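Side-chain contacts in aldose 1-epimerase (Escherichia coli, PDB 3NRE), which probably interconverts the alpha and beta anomers of aldose sugars: residues A[4-7]-A[12-15]; A[42-47]-A[86-91]; A[68-73]-A[138-143]; A[150-155]-A[220-225]. All coordinates share one frame; numbering follows the deposited sequence. Where two conformers were deposited one is given.

Contact 1 (A[4-7]-A[12-15]); sequences IYTL and LKLD
The N-terminal beta hairpin, in which strand 4-9 turns back antiparallel beside strand 12-17, is held here by Leu7 and Leu14 on one face and by Thr6 and Asp15 on the other. Leu7 and Leu14 form a hydrogen-bonded pair: Leu7 N reaches Leu14 O at 2.9 Å, and Leu14 N returns to Leu7 O at the same length. Their side chains run side by side in the same direction, with Leu7 CD1 4.2 Å from Leu14 CD2. That greasy face turns inward, where Leu123 and Phe121 of strand 114-123 pack against it, so the hairpin lies over the large antiparallel sheet of the sandwich.

Thr6 and Asp15 make the neighbouring non-hydrogen-bonded pair, and there the side chains supply the polar link. With OG1 beside the backbone N (chi1 -62°), the Thr6 hydroxyl donates to Asp15 OD1 at 2.8 Å, arriving from above the carboxylate plane, 47° out of it. The other oxygen, OD2, forms a salt bridge with Lys39; the carboxylate is therefore gripped at both ends, which would be expected to stabilise its negative charge in a buried position. Ile4 adds an apolar flank, its CG2 lying 3.9 Å from Asp15 CB. From the partner strand, two residues before Asp15, the Lys13 chain passes along the same face on its way to a cation-pi contact with Trp27, and its CG rests 3.8 Å from Thr6 CG2.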
# COMPACT_ATOMS: atom_id res chain seq x y z
N ILE A 4 7.03 -18.30 6.60
CA ILE A 4 6.85 -17.90 5.21
C ILE A 4 6.02 -18.98 4.47
O ILE A 4 6.37 -20.18 4.47
CB ILE A 4 8.18 -17.77 4.46
CG1 ILE A 4 9.19 -16.83 5.16
CG2 ILE A 4 7.92 -17.29 3.03
CD1 ILE A 4 8.81 -15.52 5.30
N TYR A 5 4.97 -18.51 3.82
CA TYR A 5 4.00 -19.35 3.11
C TYR A 5 4.18 -19.13 1.62
O TYR A 5 4.23 -17.99 1.18
CB TYR A 5 2.55 -18.93 3.48
CG TYR A 5 2.28 -18.98 4.97
CD1 TYR A 5 1.91 -20.16 5.55
CD2 TYR A 5 2.43 -17.86 5.78
CE1 TYR A 5 1.70 -20.25 6.92
CE2 TYR A 5 2.18 -17.94 7.16
CZ TYR A 5 1.85 -19.16 7.70
OH TYR A 5 1.61 -19.30 9.06
N THR A 6 4.28 -20.21 0.85
CA THR A 6 4.47 -20.10 -0.59
C THR A 6 3.20 -20.57 -1.31
O THR A 6 2.64 -21.59 -0.93
CB THR A 6 5.63 -20.93 -1.04
OG1 THR A 6 6.79 -20.41 -0.40
CG2 THR A 6 5.79 -20.91 -2.59
N LEU A 7 2.81 -19.80 -2.32
CA LEU A 7 1.72 -20.19 -3.25
C LEU A 7 2.30 -20.25 -4.62
O LEU A 7 3.19 -19.51 -4.95
CB LEU A 7 0.65 -19.10 -3.32
CG LEU A 7 -0.05 -18.67 -2.06
CD1 LEU A 7 -1.22 -17.79 -2.46
CD2 LEU A 7 -0.50 -19.93 -1.34
N LEU A 12 3.95 -18.68 -11.91
CA LEU A 12 3.87 -17.62 -10.85
C LEU A 12 4.05 -18.19 -9.47
O LEU A 12 3.50 -19.22 -9.15
CB LEU A 12 2.52 -16.91 -10.82
CG LEU A 12 2.17 -15.99 -11.97
CD1 LEU A 12 0.82 -15.30 -11.62
CD2 LEU A 12 3.25 -14.98 -12.25
N LYS A 13 4.81 -17.47 -8.65
CA LYS A 13 5.10 -17.91 -7.28
C LYS A 13 5.03 -16.69 -6.39
O LYS A 13 5.52 -15.63 -6.75
CB LYS A 13 6.49 -18.50 -7.19
CG LYS A 13 6.76 -19.11 -5.78
CD LYS A 13 8.06 -19.93 -5.71
CE LYS A 13 9.28 -19.04 -5.62
NZ LYS A 13 10.55 -19.79 -5.12
N LEU A 14 4.43 -16.88 -5.22
CA LEU A 14 4.30 -15.82 -4.23
C LEU A 14 4.75 -16.34 -2.86
O LEU A 14 4.36 -17.41 -2.43
CB LEU A 14 2.81 -15.41 -4.13
CG LEU A 14 2.43 -14.22 -3.24
CD1 LEU A 14 2.77 -12.93 -3.96
CD2 LEU A 14 0.93 -14.25 -2.78
N ASP A 15 5.55 -15.55 -2.17
CA ASP A 15 5.90 -15.83 -0.77
C ASP A 15 5.28 -14.75 0.13
O ASP A 15 5.35 -13.56 -0.20
CB ASP A 15 7.43 -15.77 -0.58
CG ASP A 15 8.15 -17.02 -1.07
OD1 ASP A 15 7.50 -18.00 -1.54
OD2 ASP A 15 9.41 -17.06 -0.93

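Contact 2 (A[42-47]-A[86-91]); sequences VATDAS and DGWLGE
Ala43 and Thr44 meet Trp88 through apolar contacts. The methyl of Ala43 points at the other segment, and its CB lies 3.9 Å from CE3 of the Trp88 indole, obliquely to the ring. Thr44 comes to the rim of the six-membered ring, its CG2 in the indole plane and 3.8 Å from CZ3. The threonine torsion explains which branch does this: OG1 sits between the backbone N and the carbonyl carbon (chi1 56°), and CG2 is the arm left facing the tryptophan. Around the indole, Leu89 CD2 stands 3.9 Å above the centre of one face, while Phe49 stacks with the ring. Separately, Ala43 CB makes a close van der Waals approach to Trp88 O, at 3.5 Å.

Hydrogen bonds act within each segment rather than between them. Asp45 N to Val42 O, at 2.9 Å, and Ala46 N to Ala43 O close one tight turn; Leu89 N to Asp86 O and Gly90 N to Gly87 O, both 3.1 Å long, close the other. Trp88 NE1 is also occupied, donating to the carbonyl of Gly85, a bond that helps to fix the rotation of the indole. On the other segment, Arg35 NH2 holds the carbonyls of Thr44 and Ala46.

These i to i+3 bonds are the signature of 3-10 turns, and here two of them, 43-45 and 87-89, meet through Ala43, Thr44 and Trp88 in the long loops that join strands of the galactose mutarotase-like beta-supersandwich.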
# COMPACT_ATOMS: atom_id res chain seq x y z
N VAL A 42 11.13 -7.05 8.89
CA VAL A 42 10.93 -5.63 8.83
C VAL A 42 10.18 -5.33 7.52
O VAL A 42 10.63 -5.67 6.41
CB VAL A 42 12.29 -4.90 8.85
CG1 VAL A 42 12.05 -3.38 8.74
CG2 VAL A 42 13.10 -5.29 10.17
N ALA A 43 8.99 -4.78 7.67
CA ALA A 43 8.08 -4.59 6.52
C ALA A 43 8.64 -3.73 5.40
O ALA A 43 8.36 -3.99 4.22
CB ALA A 43 6.72 -4.05 6.99
N THR A 44 9.44 -2.73 5.74
CA THR A 44 10.07 -1.86 4.74
C THR A 44 11.18 -2.55 3.95
O THR A 44 11.72 -1.96 3.00
CB THR A 44 10.58 -0.56 5.37
OG1 THR A 44 11.48 -0.85 6.44
CG2 THR A 44 9.39 0.29 5.87
N ASP A 45 11.52 -3.79 4.32
CA ASP A 45 12.44 -4.62 3.53
C ASP A 45 11.72 -5.65 2.67
O ASP A 45 12.38 -6.41 1.98
CB ASP A 45 13.39 -5.39 4.41
CG ASP A 45 14.38 -4.53 5.17
OD1 ASP A 45 14.75 -3.43 4.67
OD2 ASP A 45 14.84 -5.04 6.22
N ALA A 46 10.39 -5.66 2.72
CA ALA A 46 9.58 -6.70 2.05
C ALA A 46 9.19 -6.28 0.63
O ALA A 46 9.70 -5.30 0.12
CB ALA A 46 8.33 -6.98 2.84
N SER A 47 8.37 -7.08 -0.01
CA SER A 47 7.86 -6.76 -1.37
C SER A 47 6.61 -5.88 -1.38
O SER A 47 6.35 -5.19 -2.35
CB SER A 47 7.52 -8.05 -2.12
OG SER A 47 8.61 -8.92 -2.09
N ASP A 86 -1.43 -0.37 11.94
CA ASP A 86 -0.72 -1.35 12.77
C ASP A 86 -0.46 -2.68 12.08
O ASP A 86 0.35 -3.45 12.55
CB ASP A 86 -1.48 -1.63 14.06
CG ASP A 86 -2.19 -0.40 14.58
OD1 ASP A 86 -1.50 0.55 15.10
OD2 ASP A 86 -3.46 -0.39 14.43
N GLY A 87 -1.20 -2.98 11.04
CA GLY A 87 -1.09 -4.28 10.41
C GLY A 87 0.31 -4.66 9.99
O GLY A 87 0.81 -5.76 10.27
N TRP A 88 0.96 -3.72 9.32
CA TRP A 88 2.32 -3.93 8.84
C TRP A 88 3.36 -4.22 9.92
O TRP A 88 4.46 -4.67 9.58
CB TRP A 88 2.78 -2.76 7.95
CG TRP A 88 2.97 -1.44 8.67
CD1 TRP A 88 2.11 -0.83 9.57
CD2 TRP A 88 4.07 -0.55 8.50
NE1 TRP A 88 2.64 0.39 9.94
CE2 TRP A 88 3.84 0.57 9.32
CE3 TRP A 88 5.20 -0.57 7.70
CZ2 TRP A 88 4.71 1.66 9.36
CZ3 TRP A 88 6.08 0.49 7.74
CH2 TRP A 88 5.85 1.59 8.58
N LEU A 89 3.07 -3.90 11.19
CA LEU A 89 3.96 -4.09 12.30
C LEU A 89 3.59 -5.30 13.19
O LEU A 89 4.31 -5.60 14.15
CB LEU A 89 3.98 -2.83 13.17
CG LEU A 89 4.36 -1.55 12.44
CD1 LEU A 89 4.27 -0.37 13.44
CD2 LEU A 89 5.73 -1.68 11.88
N GLY A 90 2.46 -5.89 12.94
CA GLY A 90 1.92 -6.95 13.83
C GLY A 90 2.20 -8.34 13.32
O GLY A 90 2.58 -8.54 12.14
N GLU A 91 2.04 -9.31 14.19
CA GLU A 91 2.19 -10.70 13.78
C GLU A 91 0.82 -11.30 13.46
O GLU A 91 -0.10 -11.24 14.29
CB GLU A 91 2.89 -11.51 14.87
CG GLU A 91 4.35 -11.15 15.08
CD GLU A 91 5.04 -12.20 15.94
OE1 GLU A 91 5.33 -13.29 15.41
OE2 GLU A 91 5.25 -11.92 17.14

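Contact 3 (A[68-73]-A[138-143]); sequences REYQLQ and GAETLP
Tyr70 reaches out from strand 68-71 to Leu142, at the start of strand 142-153. Its CB points toward the other segment, and with CG anti to the carbonyl carbon (chi1 -72°) the ring projects across the gap. Along one edge of the ring, CE1 lies 3.5 Å above the guanidinium plane of Arg68, near the rim of that group, while Arg68 CG covers the same ring from one face. The opposite face takes Leu142: its CD2 sits 3.8 Å from both CE2 and CZ of Tyr70, displaced toward the rim. Measured to the ring centroid it is 4.1 Å away and 23° off the normal, a CH-pi contact. At the tip, Tyr70 OH lies 4.0 Å from the same Leu142 CD2 and only loosely against Glu140 CB, with no hydrogen bond between them.

Glu140 also meets the extended arm of Arg68, the two side chains crossing at about a right angle. Arg68 NH1 is 4.0 Å from Glu140 CG but 4.4 Å from OE2, with the guanidinium and carboxylate planes turned 75° apart. That is too far for a salt bridge. Attraction between the charges is thus probably weak at this exposed surface, and the contact rests mainly on dispersion around a tyrosine ring sandwiched between aliphatic groups.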
# COMPACT_ATOMS: atom_id res chain seq x y z
N ARG A 68 -15.24 14.17 19.16
CA ARG A 68 -14.28 13.71 20.17
C ARG A 68 -12.85 13.75 19.61
O ARG A 68 -12.64 13.41 18.44
CB ARG A 68 -14.64 12.31 20.68
CG ARG A 68 -13.56 11.65 21.54
CD ARG A 68 -14.13 10.48 22.35
NE ARG A 68 -13.08 9.58 22.83
CZ ARG A 68 -13.28 8.32 23.24
NH1 ARG A 68 -14.50 7.80 23.25
NH2 ARG A 68 -12.25 7.58 23.63
N GLU A 69 -11.91 14.20 20.46
CA GLU A 69 -10.50 14.39 20.06
C GLU A 69 -9.74 13.10 20.32
O GLU A 69 -9.74 12.60 21.44
CB GLU A 69 -9.87 15.58 20.80
CG GLU A 69 -8.32 15.78 20.63
CD GLU A 69 -7.90 16.58 19.38
OE1 GLU A 69 -8.76 17.04 18.58
OE2 GLU A 69 -6.67 16.74 19.18
N TYR A 70 -9.12 12.54 19.28
CA TYR A 70 -8.36 11.31 19.40
C TYR A 70 -6.90 11.65 19.14
O TYR A 70 -6.60 12.51 18.29
CB TYR A 70 -8.83 10.30 18.35
CG TYR A 70 -10.19 9.72 18.63
CD1 TYR A 70 -10.33 8.68 19.51
CD2 TYR A 70 -11.31 10.26 18.04
CE1 TYR A 70 -11.58 8.16 19.78
CE2 TYR A 70 -12.59 9.75 18.30
CZ TYR A 70 -12.70 8.70 19.16
OH TYR A 70 -13.94 8.16 19.43
N GLN A 71 -5.99 10.99 19.86
CA GLN A 71 -4.55 11.26 19.70
C GLN A 71 -3.78 9.98 19.49
O GLN A 71 -4.04 8.97 20.13
CB GLN A 71 -4.00 12.07 20.86
CG GLN A 71 -4.83 13.36 20.99
CD GLN A 71 -4.26 14.44 21.92
OE1 GLN A 71 -3.44 14.15 22.80
NE2 GLN A 71 -4.72 15.68 21.72
N LEU A 72 -2.88 10.02 18.51
CA LEU A 72 -2.10 8.87 18.10
C LEU A 72 -0.67 9.04 18.57
O LEU A 72 -0.20 10.18 18.74
CB LEU A 72 -2.05 8.79 16.56
CG LEU A 72 -3.36 8.56 15.81
CD1 LEU A 72 -3.36 9.04 14.33
CD2 LEU A 72 -3.80 7.07 15.89
N GLN A 73 0.04 7.95 18.76
CA GLN A 73 1.45 8.00 19.19
C GLN A 73 2.28 7.38 18.10
O GLN A 73 1.82 6.43 17.46
CB GLN A 73 1.69 7.18 20.46
CG GLN A 73 0.98 7.76 21.65
CD GLN A 73 1.27 6.98 22.93
OE1 GLN A 73 0.84 5.83 23.09
NE2 GLN A 73 1.99 7.60 23.84
N GLY A 138 -14.04 -1.79 18.26
CA GLY A 138 -14.01 -0.83 19.35
C GLY A 138 -15.40 -0.51 19.85
O GLY A 138 -16.39 -1.13 19.42
N ALA A 139 -15.49 0.47 20.76
CA ALA A 139 -16.76 0.85 21.40
C ALA A 139 -17.44 2.02 20.67
O ALA A 139 -18.61 2.33 20.95
CB ALA A 139 -16.52 1.19 22.87
N GLU A 140 -16.75 2.64 19.71
CA GLU A 140 -17.25 3.78 18.94
C GLU A 140 -16.99 3.69 17.44
O GLU A 140 -15.97 3.12 17.00
CB GLU A 140 -16.57 5.08 19.44
CG GLU A 140 -16.66 5.32 20.94
CD GLU A 140 -18.08 5.64 21.41
OE1 GLU A 140 -19.00 5.82 20.56
OE2 GLU A 140 -18.28 5.73 22.65
N THR A 141 -17.87 4.30 16.66
CA THR A 141 -17.68 4.45 15.21
C THR A 141 -16.42 5.28 14.90
O THR A 141 -16.25 6.32 15.51
CB THR A 141 -18.87 5.19 14.63
OG1 THR A 141 -20.04 4.44 14.89
CG2 THR A 141 -18.70 5.41 13.11
N LEU A 142 -15.55 4.78 14.00
CA LEU A 142 -14.33 5.50 13.53
C LEU A 142 -14.20 5.39 12.03
O LEU A 142 -14.85 4.52 11.42
CB LEU A 142 -13.08 4.94 14.20
CG LEU A 142 -12.88 5.27 15.69
CD1 LEU A 142 -11.73 4.48 16.30
CD2 LEU A 142 -12.63 6.76 15.89
N PRO A 143 -13.42 6.28 11.40
CA PRO A 143 -13.27 6.25 9.95
C PRO A 143 -12.08 5.39 9.51
O PRO A 143 -10.96 5.55 10.03
CB PRO A 143 -13.10 7.74 9.60
CG PRO A 143 -12.30 8.27 10.72
CD PRO A 143 -12.89 7.54 11.95

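Contact 4 (A[150-155]-A[220-225]); sequences PYFPLS and YAIIME
Phe152 meets Ile222 and Met224 in the interior of the beta sandwich, where strand 142-153 of one antiparallel sheet faces strand 220-227 of the other. The two short segments run at 163° to each other with their axes 10.8 Å apart, a gap bridged by side chains alone. Phe152 is touched at its edge, near the ring plane, where Ile222 CD1 lies 4.1 Å from CE1. Met224, modelled as selenomethionine, was deposited in two conformers. In the one given, the chain is extended as far as SE and then bends (chi3 -49°), which brings CE to the same aromatic rim, 3.8 Å from Phe152 CZ, and to 4.2 Å from Pro150 CG; this placement is less certain than the rest.

The next layer holds these groups in place. Backbone hydrogen bonding with Phe251 ties Phe152 into its sheet, and the Phe251 ring meets the Phe152 ring. Leu34 and Ile213 also pack on Phe152. On the neighbouring strand 279-290 of the same sheet as Ile222, Leu286 touches both Ile222 and Met224, while from the facing sheet Leu253 of strand 250-256 lies against Met224. Ile222 is steadied from within its own strand as well: its CG1, which carries CD1 toward Phe152, lies in the plane of the Tyr220 ring, at the edge.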
# COMPACT_ATOMS: atom_id res chain seq x y z
N PRO A 150 3.15 -1.66 -2.30
CA PRO A 150 4.06 -2.54 -3.04
C PRO A 150 5.31 -1.83 -3.51
O PRO A 150 5.26 -0.65 -3.90
CB PRO A 150 3.19 -3.03 -4.20
CG PRO A 150 2.19 -1.97 -4.39
CD PRO A 150 1.95 -1.33 -3.10
N TYR A 151 6.40 -2.58 -3.52
CA TYR A 151 7.67 -2.16 -4.03
C TYR A 151 7.93 -2.86 -5.35
O TYR A 151 8.02 -4.10 -5.41
CB TYR A 151 8.78 -2.57 -3.07
CG TYR A 151 8.77 -1.87 -1.71
CD1 TYR A 151 7.95 -2.34 -0.67
CD2 TYR A 151 9.61 -0.80 -1.46
CE1 TYR A 151 7.98 -1.70 0.59
CE2 TYR A 151 9.64 -0.21 -0.20
CZ TYR A 151 8.81 -0.64 0.78
OH TYR A 151 8.85 -0.05 2.04
N PHE A 152 8.07 -2.08 -6.43
CA PHE A 152 8.34 -2.63 -7.76
C PHE A 152 9.79 -2.42 -8.17
O PHE A 152 10.39 -1.42 -7.82
CB PHE A 152 7.49 -1.91 -8.79
CG PHE A 152 6.02 -2.11 -8.61
CD1 PHE A 152 5.41 -3.24 -9.14
CD2 PHE A 152 5.27 -1.23 -7.89
CE1 PHE A 152 4.06 -3.48 -8.96
CE2 PHE A 152 3.89 -1.44 -7.73
CZ PHE A 152 3.28 -2.56 -8.29
N PRO A 153 10.35 -3.33 -9.00
CA PRO A 153 11.68 -3.16 -9.53
C PRO A 153 11.71 -1.88 -10.36
O PRO A 153 10.73 -1.55 -11.01
CB PRO A 153 11.89 -4.37 -10.43
CG PRO A 153 10.71 -5.28 -10.12
CD PRO A 153 9.68 -4.55 -9.47
N LEU A 154 12.83 -1.21 -10.35
CA LEU A 154 12.99 -0.02 -11.21
C LEU A 154 14.17 -0.14 -12.11
O LEU A 154 15.27 -0.42 -11.66
CB LEU A 154 13.17 1.23 -10.33
CG LEU A 154 13.26 2.60 -10.98
CD1 LEU A 154 12.03 2.89 -11.85
CD2 LEU A 154 13.42 3.75 -9.95
N SER A 155 13.92 0.12 -13.40
CA SER A 155 14.92 0.15 -14.44
C SER A 155 14.89 1.53 -15.09
O SER A 155 13.83 2.18 -15.06
CB SER A 155 14.59 -0.95 -15.46
OG SER A 155 15.12 -0.66 -16.73
N TYR A 220 7.58 -7.36 -20.21
CA TYR A 220 6.22 -7.46 -19.63
C TYR A 220 5.72 -6.13 -19.02
O TYR A 220 6.47 -5.14 -18.89
CB TYR A 220 6.17 -8.56 -18.59
CG TYR A 220 6.89 -8.21 -17.30
CD1 TYR A 220 6.22 -7.59 -16.29
CD2 TYR A 220 8.24 -8.44 -17.13
CE1 TYR A 220 6.84 -7.25 -15.12
CE2 TYR A 220 8.89 -8.09 -15.94
CZ TYR A 220 8.19 -7.48 -14.95
OH TYR A 220 8.77 -7.09 -13.76
N ALA A 221 4.43 -6.12 -18.68
CA ALA A 221 3.82 -5.04 -17.93
C ALA A 221 3.00 -5.71 -16.83
O ALA A 221 2.58 -6.87 -16.99
CB ALA A 221 2.93 -4.18 -18.80
N ILE A 222 2.75 -4.98 -15.76
CA ILE A 222 1.84 -5.39 -14.69
C ILE A 222 0.67 -4.44 -14.71
O ILE A 222 0.88 -3.23 -14.75
CB ILE A 222 2.49 -5.30 -13.28
CG1 ILE A 222 3.61 -6.32 -13.15
CG2 ILE A 222 1.44 -5.50 -12.18
CD1 ILE A 222 4.07 -6.51 -11.74
N ILE A 223 -0.53 -5.01 -14.70
CA ILE A 223 -1.79 -4.27 -14.72
C ILE A 223 -2.34 -4.35 -13.33
O ILE A 223 -2.67 -5.42 -12.83
CB ILE A 223 -2.85 -4.87 -15.65
CG1 ILE A 223 -2.42 -4.80 -17.10
CG2 ILE A 223 -4.23 -4.21 -15.42
CD1 ILE A 223 -2.15 -3.45 -17.57
N MSE A 224 -2.44 -3.18 -12.71
CA MSE A 224 -2.98 -3.04 -11.36
C MSE A 224 -4.43 -2.55 -11.45
O MSE A 224 -4.71 -1.55 -12.13
CB MSE A 224 -2.16 -2.04 -10.51
CG MSE A 224 -2.84 -1.64 -9.16
SE MSE A 224 -1.91 -0.46 -7.85
CE MSE A 224 -0.20 -1.27 -7.72
N GLU A 225 -5.33 -3.25 -10.74
CA GLU A 225 -6.76 -2.90 -10.66
C GLU A 225 -7.22 -3.00 -9.22
O GLU A 225 -6.81 -3.89 -8.48
CB GLU A 225 -7.64 -3.81 -11.52
CG GLU A 225 -7.40 -3.63 -12.99
CD GLU A 225 -8.36 -4.44 -13.88
OE1 GLU A 225 -9.53 -4.68 -13.50
OE2 GLU A 225 -7.92 -4.81 -14.98

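In the fold
From the N terminus, contact 1 closes first, a short hairpin complete before anything else begins. Contact 2 then opens at 42-47, but contact 3 opens at 68-73 before contact 2 closes at 86-91, so the two cross. Contact 2 joins the loop before strand 48-51 to the loop before strand 93-97; contact 3, closing at 138-143, joins the small sheet 62-65/68-71 to the start of strand 142-153. Contact 4 follows in series, bringing 220-225 back over 150-155 and joining the two large sheets. It shares strand 142-153 with contact 3, yet their centres lie about 35 Å apart. Contacts 2 and 4 touch directly: Ser47 O lies 2.9 Å from Tyr151 N, a probable hydrogen bond between loop and sheet.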